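PDB 2HC9: leucine aminopeptidase 1 from Caenorhabditis elegans, which removes N-terminal amino acids, preferably leucine, from peptides as a zinc-dependent M17 aminopeptidase and probably serves as a digestive enzyme. Local coordinates for residues 58-62 with 63-67; 11-15 with 16-20. The protein carries 1 engineered substitution. One frame throughout, in Å; residues are numbered along the deposited sequence.

Interaction 1: residues 58-62 with 63-67; sequences RIPAS and GRHPL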
ATOM      1  N   ARG A  58      16.662  41.963 -27.240  1.00 39.54           N
ATOM      2  CA  ARG A  58      17.041  41.435 -25.918  1.00 32.82           C
ATOM      3  C   ARG A  58      16.325  40.145 -25.544  1.00 36.48           C
ATOM      4  O   ARG A  58      16.911  39.291 -24.889  1.00 40.63           O
ATOM      5  CB  ARG A  58      16.772  42.451 -24.820  1.00 32.21           C
ATOM      6  CG  ARG A  58      17.540  43.735 -24.943  1.00 38.09           C
ATOM      7  CD  ARG A  58      18.803  43.689 -24.131  1.00 36.29           C
ATOM      8  NE  ARG A  58      18.652  43.155 -22.773  1.00 35.53           N
ATOM      9  CZ  ARG A  58      19.689  42.736 -22.052  1.00 33.19           C
ATOM     10  NH1 ARG A  58      20.908  42.786 -22.583  1.00 30.58           N
ATOM     11  NH2 ARG A  58      19.526  42.266 -20.825  1.00 27.75           N
ATOM     12  N   ILE A  59      15.048  40.009 -25.900  1.00 33.32           N
ATOM     13  CA  ILE A  59      14.268  38.902 -25.347  1.00 35.70           C
ATOM     14  C   ILE A  59      14.756  37.582 -25.935  1.00 37.70           C
ATOM     15  O   ILE A  59      15.259  37.558 -27.068  1.00 38.77           O
ATOM     16  CB  ILE A  59      12.734  39.072 -25.520  1.00 36.66           C
ATOM     17  CG1 ILE A  59      12.347  39.095 -26.995  1.00 36.33           C
ATOM     18  CG2 ILE A  59      12.220  40.300 -24.742  1.00 35.31           C
ATOM     19  CD1 ILE A  59      11.002  39.683 -27.227  1.00 40.39           C
ATOM     20  N   PRO A  60      14.677  36.500 -25.147  1.00 38.78           N
ATOM     21  CA  PRO A  60      15.240  35.212 -25.562  1.00 41.29           C
ATOM     22  C   PRO A  60      14.524  34.566 -26.751  1.00 44.99           C
ATOM     23  O   PRO A  60      13.741  35.225 -27.445  1.00 44.08           O
ATOM     24  CB  PRO A  60      15.085  34.348 -24.303  1.00 45.01           C
ATOM     25  CG  PRO A  60      13.974  34.975 -23.543  1.00 43.57           C
ATOM     26  CD  PRO A  60      14.107  36.433 -23.786  1.00 41.41           C
ATOM     27  N   ALA A  61      14.794  33.284 -26.984  1.00 42.51           N
ATOM     28  CA  ALA A  61      14.176  32.551 -28.086  1.00 40.33           C
ATOM     29  C   ALA A  61      12.670  32.348 -27.889  1.00 34.65           C
ATOM     30  O   ALA A  61      11.956  32.088 -28.857  1.00 39.86           O
ATOM     31  CB  ALA A  61      14.877  31.205 -28.292  1.00 39.00           C
ATOM     32  N   SER A  62      12.206  32.445 -26.640  1.00 29.68           N
ATOM     33  CA  SER A  62      10.783  32.265 -26.300  1.00 26.48           C
ATOM     34  C   SER A  62      10.478  32.706 -24.855  1.00 36.57           C
ATOM     35  O   SER A  62      11.400  32.843 -24.042  1.00 34.11           O
ATOM     36  CB  SER A  62      10.359  30.812 -26.472  1.00 38.80           C
ATOM     37  OG  SER A  62      10.832  30.026 -25.400  1.00 40.68           O
ATOM     38  N   GLY A  63       9.196  32.916 -24.538  1.00 30.51           N
ATOM     39  CA  GLY A  63       8.770  33.381 -23.209  1.00 27.83           C
ATOM     40  C   GLY A  63       7.636  34.402 -23.209  1.00 29.83           C
ATOM     41  O   GLY A  63       6.931  34.580 -24.216  1.00 24.79           O
ATOM     42  N   ARG A  64       7.453  35.057 -22.067  1.00 23.97           N
ATOM     43  CA  ARG A  64       6.433  36.078 -21.883  1.00 27.41           C
ATOM     44  C   ARG A  64       7.022  37.292 -21.183  1.00 28.38           C
ATOM     45  O   ARG A  64       7.679  37.166 -20.143  1.00 26.11           O
ATOM     46  CB  ARG A  64       5.233  35.561 -21.075  1.00 29.22           C
ATOM     47  CG  ARG A  64       4.252  36.684 -20.697  1.00 32.52           C
ATOM     48  CD  ARG A  64       3.189  36.242 -19.737  1.00 37.07           C
ATOM     49  NE  ARG A  64       3.669  36.114 -18.367  1.00 37.78           N
ATOM     50  CZ  ARG A  64       3.690  34.970 -17.672  1.00 46.45           C
ATOM     51  NH1 ARG A  64       3.273  33.813 -18.208  1.00 31.67           N
ATOM     52  NH2 ARG A  64       4.143  34.981 -16.424  1.00 50.41           N
ATOM     53  N   HIS A  65       6.783  38.468 -21.762  1.00 21.23           N
ATOM     54  CA  HIS A  65       7.355  39.701 -21.262  1.00 16.58           C
ATOM     55  C   HIS A  65       6.290  40.779 -21.055  1.00 18.85           C
ATOM     56  O   HIS A  65       5.542  41.119 -21.974  1.00 21.67           O
ATOM     57  CB  HIS A  65       8.459  40.171 -22.207  1.00 24.73           C
ATOM     58  CG  HIS A  65       9.663  39.283 -22.167  1.00 29.35           C
ATOM     59  ND1 HIS A  65       9.749  38.127 -22.912  1.00 24.98           N
ATOM     60  CD2 HIS A  65      10.790  39.331 -21.409  1.00 30.45           C
ATOM     61  CE1 HIS A  65      10.891  37.517 -22.644  1.00 33.53           C
ATOM     62  NE2 HIS A  65      11.547  38.231 -21.742  1.00 35.35           N
ATOM     63  N   PRO A  66       6.211  41.313 -19.841  1.00 21.34           N
ATOM     64  CA  PRO A  66       5.210  42.341 -19.544  1.00 20.47           C
ATOM     65  C   PRO A  66       5.568  43.681 -20.215  1.00 21.34           C
ATOM     66  O   PRO A  66       6.750  44.066 -20.269  1.00 21.03           O
ATOM     67  CB  PRO A  66       5.274  42.451 -18.020  1.00 20.64           C
ATOM     68  CG  PRO A  66       6.715  42.075 -17.703  1.00 18.73           C
ATOM     69  CD  PRO A  66       7.035  40.964 -18.669  1.00 23.40           C
ATOM     70  N   LEU A  67       4.553  44.349 -20.753  1.00 19.45           N
ATOM     71  CA  LEU A  67       4.737  45.628 -21.441  1.00 21.42           C
ATOM     72  C   LEU A  67       4.139  46.772 -20.643  1.00 23.66           C
ATOM     73  O   LEU A  67       4.089  47.921 -21.110  1.00 24.93           O
ATOM     74  CB  LEU A  67       4.104  45.577 -22.840  1.00 23.31           C
ATOM     75  CG  LEU A  67       4.619  44.452 -23.745  1.00 20.28           C
ATOM     76  CD1 LEU A  67       3.887  44.496 -25.102  1.00 20.67           C
ATOM     77  CD2 LEU A  67       6.138  44.537 -23.933  1.00 21.68           C
TER
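Ile59 lays its CG2 methyl over the imidazole ring of His65. The methyl carbon stands 3.6 Å from the ring centroid and only 2° off the ring normal. This is a CH-pi contact, centred on the face. All five ring atoms are therefore at nearly the same distance from it; NE2 of His65 is 3.7 Å from CG2 of Ile59. The torsions explain the fit. In Ile59, CG2 stands beside the backbone N and anti to the carbonyl carbon, while CG1 takes the place between the two (chi1 63°). In His65, CG also lies beside its own backbone N (chi1 -69°), which brings the ring against the Ile59 methyl.

Pro60 adds a second, smaller contact. Its CD comes obliquely to the far end of the ring, 3.6 Å from CE1 of His65. CG of Pro60 is a little farther from the same atom. The contact with His65 is thus made by carbon atoms of the loop, and no hydrogen bond crosses it.

The chain turns between these groups. Gly63 has a positive phi, a backbone shape that glycine takes readily.

The loop joins helix 49-58 to strand 63-66, which is outermost within this chain in the six-stranded mixed sheet. Gly63 and His65 make backbone hydrogen bonds to Thr76 and Leu74 of the antiparallel strand 72-77. Ile59 also rests on Leu74 and Thr76 of that strand. NZ of Lys26 hydrogen-bonds to the carbonyl oxygens of Ile59 and Pro60, and Tyr69 of a second subunit packs on both Ile59 and His65, so the pair sits where the helix end, strand 63-66 and the neighbouring subunit meet.

Interaction 2: residues 11-15 with 16-20; sequences QAVGD and GLTSL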
ATOM      1  N   GLN A  11      -7.742  45.583 -36.049  1.00 25.13           N
ATOM      2  CA  GLN A  11      -8.801  46.576 -36.098  1.00 25.60           C
ATOM      3  C   GLN A  11      -8.976  47.162 -34.718  1.00 27.24           C
ATOM      4  O   GLN A  11      -8.410  46.641 -33.761  1.00 25.74           O
ATOM      5  CB  GLN A  11     -10.077  45.901 -36.598  1.00 23.00           C
ATOM      6  CG  GLN A  11      -9.867  45.356 -37.997  1.00 30.95           C
ATOM      7  CD  GLN A  11     -10.908  44.378 -38.392  1.00 32.37           C
ATOM      8  OE1 GLN A  11     -12.087  44.666 -38.251  1.00 33.51           O
ATOM      9  NE2 GLN A  11     -10.488  43.199 -38.899  1.00 31.11           N
ATOM     10  N   ALA A  12      -9.736  48.252 -34.607  1.00 30.86           N
ATOM     11  CA  ALA A  12      -9.970  48.879 -33.297  1.00 34.81           C
ATOM     12  C   ALA A  12     -10.845  47.961 -32.447  1.00 27.04           C
ATOM     13  O   ALA A  12     -11.611  47.148 -32.980  1.00 25.81           O
ATOM     14  CB  ALA A  12     -10.644  50.254 -33.452  1.00 33.49           C
ATOM     15  N   VAL A  13     -10.733  48.095 -31.131  1.00 25.11           N
ATOM     16  CA  VAL A  13     -11.650  47.401 -30.235  1.00 26.62           C
ATOM     17  C   VAL A  13     -12.591  48.412 -29.593  1.00 32.01           C
ATOM     18  O   VAL A  13     -12.469  49.610 -29.826  1.00 30.19           O
ATOM     19  CB  VAL A  13     -10.903  46.508 -29.197  1.00 31.41           C
ATOM     20  CG1 VAL A  13      -9.985  45.527 -29.944  1.00 29.46           C
ATOM     21  CG2 VAL A  13     -10.079  47.360 -28.246  1.00 31.27           C
ATOM     22  N   GLY A  14     -13.535  47.940 -28.796  1.00 31.73           N
ATOM     23  CA  GLY A  14     -14.481  48.857 -28.136  1.00 37.89           C
ATOM     24  C   GLY A  14     -13.851  49.921 -27.250  1.00 37.44           C
ATOM     25  O   GLY A  14     -12.652  49.864 -26.913  1.00 35.09           O
ATOM     26  N   ASP A  15     -14.666  50.903 -26.871  1.00 33.98           N
ATOM     27  CA  ASP A  15     -14.447  51.684 -25.661  1.00 37.15           C
ATOM     28  C   ASP A  15     -14.217  50.745 -24.477  1.00 29.84           C
ATOM     29  O   ASP A  15     -14.695  49.602 -24.470  1.00 37.06           O
ATOM     30  CB  ASP A  15     -15.685  52.547 -25.370  1.00 45.05           C
ATOM     31  CG  ASP A  15     -15.852  53.688 -26.358  1.00 55.16           C
ATOM     32  OD1 ASP A  15     -14.828  54.235 -26.828  1.00 59.40           O
ATOM     33  OD2 ASP A  15     -17.013  54.045 -26.659  1.00 59.42           O
ATOM     34  N   GLY A  16     -13.497  51.225 -23.477  1.00 26.17           N
ATOM     35  CA  GLY A  16     -13.369  50.481 -22.234  1.00 24.59           C
ATOM     36  C   GLY A  16     -11.933  50.037 -22.042  1.00 23.59           C
ATOM     37  O   GLY A  16     -11.178  49.922 -23.016  1.00 25.96           O
ATOM     38  N   LEU A  17     -11.560  49.808 -20.784  1.00 23.65           N
ATOM     39  CA  LEU A  17     -10.192  49.430 -20.425  1.00 22.80           C
ATOM     40  C   LEU A  17      -9.823  48.170 -21.196  1.00 24.00           C
ATOM     41  O   LEU A  17     -10.579  47.185 -21.201  1.00 20.60           O
ATOM     42  CB  LEU A  17     -10.083  49.164 -18.923  1.00 23.29           C
ATOM     43  CG  LEU A  17      -8.661  49.027 -18.362  1.00 23.64           C
ATOM     44  CD1 LEU A  17      -7.835  50.310 -18.590  1.00 25.84           C
ATOM     45  CD2 LEU A  17      -8.742  48.694 -16.853  1.00 22.70           C
ATOM     46  N   THR A  18      -8.676  48.227 -21.860  1.00 20.29           N
ATOM     47  CA  THR A  18      -8.239  47.164 -22.773  1.00 21.46           C
ATOM     48  C   THR A  18      -6.899  46.607 -22.318  1.00 22.91           C
ATOM     49  O   THR A  18      -5.954  47.361 -22.048  1.00 21.41           O
ATOM     50  CB  THR A  18      -8.085  47.707 -24.183  1.00 21.68           C
ATOM     51  OG1 THR A  18      -9.353  48.189 -24.607  1.00 21.09           O
ATOM     52  CG2 THR A  18      -7.584  46.632 -25.145  1.00 21.03           C
ATOM     53  N   SER A  19      -6.844  45.283 -22.203  1.00 20.47           N
ATOM     54  CA  SER A  19      -5.583  44.550 -22.094  0.50 20.72           C
ATOM     55  C   SER A  19      -5.087  44.150 -23.469  1.00 20.10           C
ATOM     56  O   SER A  19      -5.867  43.673 -24.299  1.00 21.25           O
ATOM     57  CB  SER A  19      -5.758  43.262 -21.286  0.50 15.21           C
ATOM     58  OG  SER A  19      -4.572  42.484 -21.372  0.50 14.22           O
ATOM     59  N   LEU A  20      -3.792  44.317 -23.704  1.00 18.34           N
ATOM     60  CA  LEU A  20      -3.234  43.990 -24.998  1.00 17.61           C
ATOM     61  C   LEU A  20      -2.236  42.843 -24.868  1.00 23.26           C
ATOM     62  O   LEU A  20      -1.296  42.903 -24.067  1.00 19.96           O
ATOM     63  CB  LEU A  20      -2.512  45.209 -25.603  1.00 21.58           C
ATOM     64  CG  LEU A  20      -1.690  44.921 -26.866  1.00 21.96           C
ATOM     65  CD1 LEU A  20      -2.602  44.561 -28.030  1.00 21.95           C
ATOM     66  CD2 LEU A  20      -0.786  46.124 -27.247  1.00 20.29           C
TER
HETATM   67  O   HOH W   1     -10.611  50.977 -25.533  1.00 59.57           O
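Val13 and Thr18 reach toward each other tip to tip across a bend of the chain. CG2 of Val13 lies 3.8 Å from OG1 of Thr18 and 4.0 Å from its CG2. This is the closer-packed part of the contact. Both side chains also touch His110 of strand 108-114.

Thr18 holds its hydroxyl beside its own backbone N (chi1 -61°). From there OG1 donates a hydrogen bond of 3.0 Å to the carbonyl O of Gly16. The donor is tilted 26° from the carbonyl plane, and the C=O...donor angle is 148°. The methyl of Thr18 lies anti to the backbone N. OG1 also has a weak hydrogen bond with Asn108.

Next to this pair the bend holds a water rather than side chains. No direct hydrogen bond joins the two halves. The water spans them instead, donating to O of Gly14 at 2.7 Å and to O of Gly16 at 2.8 Å. It ties the carbonyls across the bend. The looser, solvent side is the outer corner, where Asp15 is exposed and points its CB away from the strand. Gly16 has a positive phi, readily taken by glycine. A glycerol, probably from the crystallisation liquor, is hydrogen-bonded to N of Gly14.

The arrangement is a solvent-exposed, water-bridged connection leading into a strand. It carries the chain from the loop after strand 3-8 into strand 18-25, an inner strand of the sheet of the N-terminal domain, whose family belongs to the macro-domain clan.

Overall arrangement
Both interactions are local turns that lead into strands of the same six-stranded sheet, far from the zinc site. Interaction 2 comes first along the chain and enters inner strand 18-25. Interaction 1 enters strand 63-66, outermost within this chain. Their centres are about 23 Å apart and they do not touch. Interaction 1 is partly buried and relies on carbon-to-ring contact, with Tyr69 of a second subunit packed against it. Interaction 2 is a surface contact, held by one methyl-to-threonine touch and a bridging water. Each has a glycine with positive phi at the junction of its segments. Both reach that subunit: Arg58 forms salt bridges with its Asp105 and Glu70, whereas Leu17 packs on its Arg58.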